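Side-chain contacts in transcriptional regulator, GntR family (Thermotoga maritima, PDB 3SXM), which probably regulates transcription by binding specific DNA sites, and is represented here by its metal-binding FCD domain in a metal-free state: residues 34-39 and 108-113; 53-58 and 88-93. The protein carries 3 engineered substitutions. All blocks are in the same frame, centred on the assembly; numbering follows the deposited sequence. Where two conformers were deposited one is given.

Contact 1 of 2, residues 34-39 and 108-113. With BCT (bicarbonate ion), chain C.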
loop_
_atom_site.group_PDB
_atom_site.type_symbol
_atom_site.label_atom_id
_atom_site.label_comp_id
_atom_site.label_asym_id
_atom_site.label_seq_id
_atom_site.Cartn_x
_atom_site.Cartn_y
_atom_site.Cartn_z
ATOM N N GLU A 34 17.644 -6.923 14.588
ATOM C CA GLU A 34 19.094 -6.702 14.650
ATOM C C GLU A 34 19.502 -5.891 13.446
ATOM O O GLU A 34 20.416 -5.022 13.574
ATOM C CB GLU A 34 19.815 -8.033 14.689
ATOM C CG GLU A 34 19.510 -8.814 15.962
ATOM C CD GLU A 34 20.213 -10.166 16.030
ATOM O OE1 GLU A 34 20.838 -10.584 15.031
ATOM O OE2 GLU A 34 20.152 -10.792 17.109
ATOM N N GLU A 35 18.835 -6.090 12.308
ATOM C CA GLU A 35 19.216 -5.383 11.085
ATOM C C GLU A 35 19.080 -3.886 11.294
ATOM O O GLU A 35 19.944 -3.127 10.859
ATOM C CB GLU A 35 18.339 -5.837 9.900
ATOM C CG GLU A 35 18.369 -4.967 8.604
ATOM C CD GLU A 35 19.574 -5.251 7.747
ATOM O OE1 GLU A 35 20.504 -5.854 8.299
ATOM O OE2 GLU A 35 19.606 -4.882 6.539
ATOM N N LEU A 36 18.047 -3.447 11.980
ATOM C CA LEU A 36 17.823 -2.021 12.182
ATOM C C LEU A 36 19.005 -1.420 12.914
ATOM O O LEU A 36 19.482 -0.335 12.572
ATOM C CB LEU A 36 16.555 -1.790 12.987
ATOM C CG LEU A 36 16.137 -0.344 13.198
ATOM C CD1 LEU A 36 15.788 0.311 11.898
ATOM C CD2 LEU A 36 15.020 -0.149 14.253
ATOM N N LEU A 37 19.482 -2.104 13.933
ATOM C CA LEU A 37 20.630 -1.628 14.677
ATOM C C LEU A 37 21.948 -1.671 13.904
ATOM O O LEU A 37 22.804 -0.784 14.069
ATOM C CB LEU A 37 20.748 -2.434 15.963
ATOM C CG LEU A 37 19.571 -2.334 16.920
ATOM C CD1 LEU A 37 19.872 -3.163 18.145
ATOM C CD2 LEU A 37 19.349 -0.879 17.351
ATOM N N GLU A 38 22.139 -2.679 13.070
ATOM C CA GLU A 38 23.320 -2.730 12.216
ATOM C C GLU A 38 23.318 -1.520 11.249
ATOM O O GLU A 38 24.372 -0.924 10.991
ATOM C CB GLU A 38 23.331 -3.984 11.364
ATOM C CG GLU A 38 23.641 -5.245 12.095
ATOM C CD GLU A 38 23.723 -6.436 11.162
ATOM O OE1 GLU A 38 24.002 -6.237 9.952
ATOM O OE2 GLU A 38 23.520 -7.567 11.648
ATOM N N ILE A 39 22.159 -1.163 10.756
ATOM C CA ILE A 39 22.024 -0.007 9.842
ATOM C C ILE A 39 22.315 1.250 10.616
ATOM O O ILE A 39 23.087 2.081 10.180
ATOM C CB ILE A 39 20.649 0.079 9.223
ATOM C CG1 ILE A 39 20.405 -1.123 8.276
ATOM C CG2 ILE A 39 20.456 1.392 8.500
ATOM C CD1 ILE A 39 18.939 -1.285 7.873
ATOM N N GLU A 108 16.015 6.446 15.202
ATOM C CA GLU A 108 15.987 6.679 16.650
ATOM C C GLU A 108 14.553 6.774 17.133
ATOM O O GLU A 108 14.239 6.305 18.220
ATOM C CB GLU A 108 16.791 7.907 17.017
ATOM C CG GLU A 108 16.716 8.333 18.475
ATOM C CD GLU A 108 17.190 7.321 19.452
ATOM O OE1 GLU A 108 18.122 6.563 19.091
ATOM O OE2 GLU A 108 16.615 7.298 20.579
ATOM N N ARG A 109 13.654 7.328 16.313
ATOM C CA ARG A 109 12.218 7.373 16.687
ATOM C C ARG A 109 11.691 5.966 16.828
ATOM O O ARG A 109 10.911 5.657 17.731
ATOM C CB ARG A 109 11.392 8.172 15.679
ATOM C CG ARG A 109 11.708 9.689 15.713
ATOM C CD ARG A 109 10.805 10.489 14.798
ATOM N NE ARG A 109 11.245 11.897 14.689
ATOM C CZ ARG A 109 10.567 12.860 14.099
ATOM N NH1 ARG A 109 9.397 12.614 13.541
ATOM N NH2 ARG A 109 11.080 14.068 14.023
ATOM N N ILE A 110 12.043 5.112 15.895
ATOM C CA ILE A 110 11.624 3.713 15.941
ATOM C C ILE A 110 12.152 3.027 17.213
ATOM O O ILE A 110 11.359 2.395 17.985
ATOM C CB ILE A 110 12.056 2.916 14.669
ATOM C CG1 ILE A 110 11.391 3.485 13.409
ATOM C CG2 ILE A 110 11.738 1.439 14.855
ATOM C CD1 ILE A 110 11.997 2.912 12.121
ATOM N N ILE A 111 13.434 3.081 17.434
ATOM C CA ILE A 111 14.045 2.476 18.605
ATOM C C ILE A 111 13.484 2.973 19.907
ATOM O O ILE A 111 13.372 2.242 20.831
ATOM C CB ILE A 111 15.506 2.840 18.671
ATOM C CG1 ILE A 111 16.260 2.161 17.578
ATOM C CG2 ILE A 111 16.079 2.479 19.984
ATOM C CD1 ILE A 111 17.703 2.565 17.612
ATOM N N SER A 112 13.172 4.231 19.984
ATOM C CA SER A 112 12.678 4.802 21.224
ATOM C C SER A 112 11.161 4.577 21.444
ATOM O O SER A 112 10.597 4.971 22.471
ATOM C CB SER A 112 13.040 6.277 21.295
ATOM O OG SER A 112 12.277 6.983 20.378
ATOM N N GLY A 113 10.498 3.933 20.493
ATOM C CA GLY A 113 9.091 3.585 20.645
ATOM C C GLY A 113 8.094 4.626 20.180
ATOM O O GLY A 113 6.883 4.526 20.448
HETATM C C BCT C . 16.520 -9.562 12.441
HETATM O O1 BCT C . 16.474 -9.485 13.721
HETATM O O2 BCT C . 15.346 -9.989 11.861
HETATM O O3 BCT C . 17.111 -8.551 11.687
#
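Leu-36 and Ile-110 meet through one methyl each, where helix 34-44 passes the last turn of helix 96-111. The CB of Leu-36 points toward 108-113 but is too far back to touch it, as is CG. With CG anti to the backbone N (chi1 -176°), the isobutyl group is carried outward so that its two methyls lead. CD2 makes the contact, lying 3.7 Å from Ile-110 CG2 and, more loosely, 4.2 Å from Ile-111 CG1. The other branch stands further off, Leu-36 CD1 being 4.6 Å from Ile-110 CD1. Leucine suits this buried place because its forked end can also pack on Leu-62 and Leu-65 of helix 51-68, while the beta-branched Ile-110 offers a broad surface shared with Phe-66, Phe-27 and Ala-118. Nearer the surface, Leu-37 and Ile-111 cross obliquely, with Leu-37 CD2 3.8 Å from Ile-111 CD1. Just beyond, Gly-113 ends the helix in a Schellman motif, its N bonded to Ile-110 O at 3.1 Å; glycine suits this positive-phi position, where a CB would be jammed against the preceding carbonyl O.

At the start of helix 34-44, two backbone N-H groups hold a bicarbonate ion, probably from the crystallisation liquor, in a pocket completed by Ser-33. Glu-34 N reaches O1 at 2.9 Å (N-H...O angle 166°), and Glu-35 N reaches O3 at 3.1 Å in a more bent bond (153°). The helix start probably helps to attract the anion, although both residues carry acidic side chains; that of Glu-35 pairs with Arg-61. No hydrogen bond joins the two segments, so their direct contact is purely apolar, and burial of Leu-36 and Ile-110 probably contributes most, since Leu-37 and Ile-111 remain partly open to solvent.

Contact 2 of 2, residues 53-58 and 88-93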
loop_
_atom_site.group_PDB
_atom_site.type_symbol
_atom_site.label_atom_id
_atom_site.label_comp_id
_atom_site.label_asym_id
_atom_site.label_seq_id
_atom_site.Cartn_x
_atom_site.Cartn_y
_atom_site.Cartn_z
ATOM N N GLU A 53 29.208 6.792 0.910
ATOM C CA GLU A 53 29.396 5.380 1.243
ATOM C C GLU A 53 28.367 4.937 2.275
ATOM O O GLU A 53 27.790 3.825 2.199
ATOM C CB GLU A 53 30.833 5.180 1.750
ATOM C CG GLU A 53 31.209 3.744 2.044
ATOM C CD GLU A 53 32.614 3.603 2.626
ATOM O OE1 GLU A 53 33.557 4.310 2.178
ATOM O OE2 GLU A 53 32.763 2.773 3.552
ATOM N N ILE A 54 28.058 5.785 3.226
ATOM C CA ILE A 54 27.088 5.411 4.228
ATOM C C ILE A 54 25.712 5.237 3.549
ATOM O O ILE A 54 24.976 4.323 3.848
ATOM C CB ILE A 54 27.004 6.509 5.334
ATOM C CG1 ILE A 54 28.245 6.491 6.221
ATOM C CG2 ILE A 54 25.828 6.315 6.184
ATOM C CD1 ILE A 54 28.411 7.687 7.115
ATOM N N PHE A 55 25.383 6.128 2.636
ATOM C CA PHE A 55 24.064 6.171 2.033
ATOM C C PHE A 55 23.599 4.953 1.222
ATOM O O PHE A 55 22.634 4.365 1.566
ATOM C CB PHE A 55 23.842 7.432 1.197
ATOM C CG PHE A 55 22.477 7.500 0.521
ATOM C CD1 PHE A 55 21.423 8.099 1.134
ATOM C CD2 PHE A 55 22.263 6.921 -0.703
ATOM C CE1 PHE A 55 20.193 8.142 0.540
ATOM C CE2 PHE A 55 21.036 6.971 -1.303
ATOM C CZ PHE A 55 20.015 7.596 -0.684
ATOM N N ASP A 56 24.290 4.676 0.120
ATOM C CA ASP A 56 23.877 3.643 -0.820
ATOM C C ASP A 56 23.418 2.392 -0.091
ATOM O O ASP A 56 22.276 1.956 -0.239
ATOM C CB ASP A 56 25.026 3.298 -1.769
ATOM C CG ASP A 56 25.616 4.525 -2.438
ATOM O OD1 ASP A 56 24.840 5.426 -2.820
ATOM O OD2 ASP A 56 26.855 4.587 -2.583
ATOM N N ASP A 57 24.319 1.816 0.694
ATOM C CA ASP A 57 24.017 0.599 1.428
ATOM C C ASP A 57 22.868 0.815 2.405
ATOM O O ASP A 57 21.880 0.081 2.383
ATOM C CB ASP A 57 25.256 0.115 2.185
ATOM C CG ASP A 57 24.995 -1.146 2.983
ATOM O OD1 ASP A 57 25.583 -2.196 2.647
ATOM O OD2 ASP A 57 24.203 -1.089 3.946
ATOM N N SER A 58 23.004 1.814 3.272
ATOM C CA SER A 58 22.018 2.014 4.363
ATOM C C SER A 58 20.617 2.306 3.868
ATOM O O SER A 58 19.654 1.825 4.448
ATOM C CB SER A 58 22.403 3.069 5.434
ATOM O OG SER A 58 22.505 4.388 4.904
ATOM N N LEU A 88 16.182 4.048 -9.768
ATOM C CA LEU A 88 16.356 5.070 -10.819
ATOM C C LEU A 88 16.022 6.421 -10.213
ATOM O O LEU A 88 16.803 7.408 -10.342
ATOM C CB LEU A 88 15.459 4.741 -12.013
ATOM C CG LEU A 88 15.415 5.658 -13.201
ATOM C CD1 LEU A 88 14.691 5.041 -14.321
ATOM C CD2 LEU A 88 14.881 7.054 -13.003
ATOM N N VAL A 89 14.849 6.510 -9.564
ATOM C CA VAL A 89 14.418 7.771 -8.981
ATOM C C VAL A 89 15.394 8.270 -7.927
ATOM O O VAL A 89 15.736 9.490 -7.883
ATOM C CB VAL A 89 12.926 7.717 -8.477
ATOM C CG1 VAL A 89 12.605 8.947 -7.696
ATOM C CG2 VAL A 89 12.051 7.533 -9.659
ATOM N N ARG A 90 15.957 7.389 -7.122
ATOM C CA ARG A 90 16.923 7.775 -6.115
ATOM C C ARG A 90 18.116 8.444 -6.743
ATOM O O ARG A 90 18.656 9.350 -6.217
ATOM C CB ARG A 90 17.528 6.574 -5.336
ATOM C CG ARG A 90 16.725 5.704 -4.538
ATOM C CD ARG A 90 17.639 4.895 -3.515
ATOM N NE ARG A 90 18.607 3.956 -4.104
ATOM C CZ ARG A 90 19.496 3.255 -3.405
ATOM N NH1 ARG A 90 19.571 3.406 -2.117
ATOM N NH2 ARG A 90 20.307 2.402 -3.999
ATOM N N HIS A 91 18.553 7.889 -7.831
ATOM C CA HIS A 91 19.770 8.374 -8.483
ATOM C C HIS A 91 19.595 9.686 -9.281
ATOM O O HIS A 91 20.575 10.266 -9.800
ATOM C CB HIS A 91 20.365 7.284 -9.375
ATOM C CG HIS A 91 21.116 6.235 -8.630
ATOM N ND1 HIS A 91 20.533 5.134 -8.029
ATOM C CD2 HIS A 91 22.447 6.141 -8.376
ATOM C CE1 HIS A 91 21.472 4.422 -7.424
ATOM N NE2 HIS A 91 22.633 4.994 -7.645
ATOM N N LEU A 92 18.382 10.215 -9.323
ATOM C CA LEU A 92 18.127 11.441 -10.075
ATOM C C LEU A 92 18.659 12.617 -9.380
ATOM O O LEU A 92 18.968 13.619 -10.036
ATOM C CB LEU A 92 16.627 11.673 -10.303
ATOM C CG LEU A 92 15.998 10.686 -11.268
ATOM C CD1 LEU A 92 14.455 10.925 -11.313
ATOM C CD2 LEU A 92 16.606 10.731 -12.678
ATOM N N ASN A 93 18.792 12.570 -8.073
ATOM C CA ASN A 93 19.225 13.723 -7.311
ATOM C C ASN A 93 19.979 13.275 -6.089
ATOM O O ASN A 93 19.502 12.512 -5.358
ATOM C CB ASN A 93 18.019 14.548 -6.912
ATOM C CG ASN A 93 18.388 15.855 -6.227
ATOM O OD1 ASN A 93 17.946 16.135 -5.144
ATOM N ND2 ASN A 93 19.156 16.644 -6.878
HETATM O O HOH W 1 21.955 0.408 -2.565
#
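Arg-90 brings NH1 to the ring of Phe-55 and the backbone O of Asp-56, where helix 51-68 lies beside the end of helix 73-90. The direct polar approach is slack: Arg-90 NH1 lies 3.6 Å from Asp-56 O, which sits at the guanidinium edge near its plane, without forming a hydrogen bond. A water closes the link instead, donating to Asp-56 O at 2.8 Å and accepting from Arg-90 NH2 at 3.0 Å. The stronger charge pairing is with neighbours, as NH1 forms a salt bridge with Asp-59 and NH2 another with Asp-87. An arginine fits here because its several N-H groups can serve both acids and the water together, and the bend at chi3 (-65°) helps turn the group among them.

These helices belong to the all-helical FCD domain. Asp-56 and His-91 are ligands of one zinc ion in a metal-bound structure of this protein, and Asp-59 and His-103 of another; neither metal is bound here. Arg-90 therefore occupies part of the surroundings of the metal sites.

Phe-55 supplies a ring carbon beside the guanidinium group, its CE2 3.9 Å from Arg-90 NH1. Ring and guanidinium planes are 32° apart, the two side chains sliding past each other in opposite directions, and the ring also meets Tyr-96.

Within helix 51-68, Ser-58 OG donates to Ile-54 O at 2.7 Å from one face of the carbonyl plane, while Ser-58 N bonds the same oxygen from the other face. This lets a serine hydroxyl be accommodated in a buried position beside Ile-39 and Ile-43.

In the fold
The centres of the two contacts lie about 20 Å apart within the same helical FCD domain. Along the chain the order is 34-39, 53-58, 88-93, 108-113, so contact 2 is nested inside the loop closed by contact 1. Helices 34-44 and 51-68 are successive, as are 73-90 and 96-111, and each contact pairs one member of each couple. The contacts touch directly where Ile-39 CG2 packs on Ser-58 CB at 4.0 Å. Helix 51-68 links them further: it carries residues that bind zinc in a metal-bound structure (Asp-56 at one site, Asp-59 and His-63 at another) and, in Leu-62, Leu-65 and Phe-66, apolar residues that pack against contact 1.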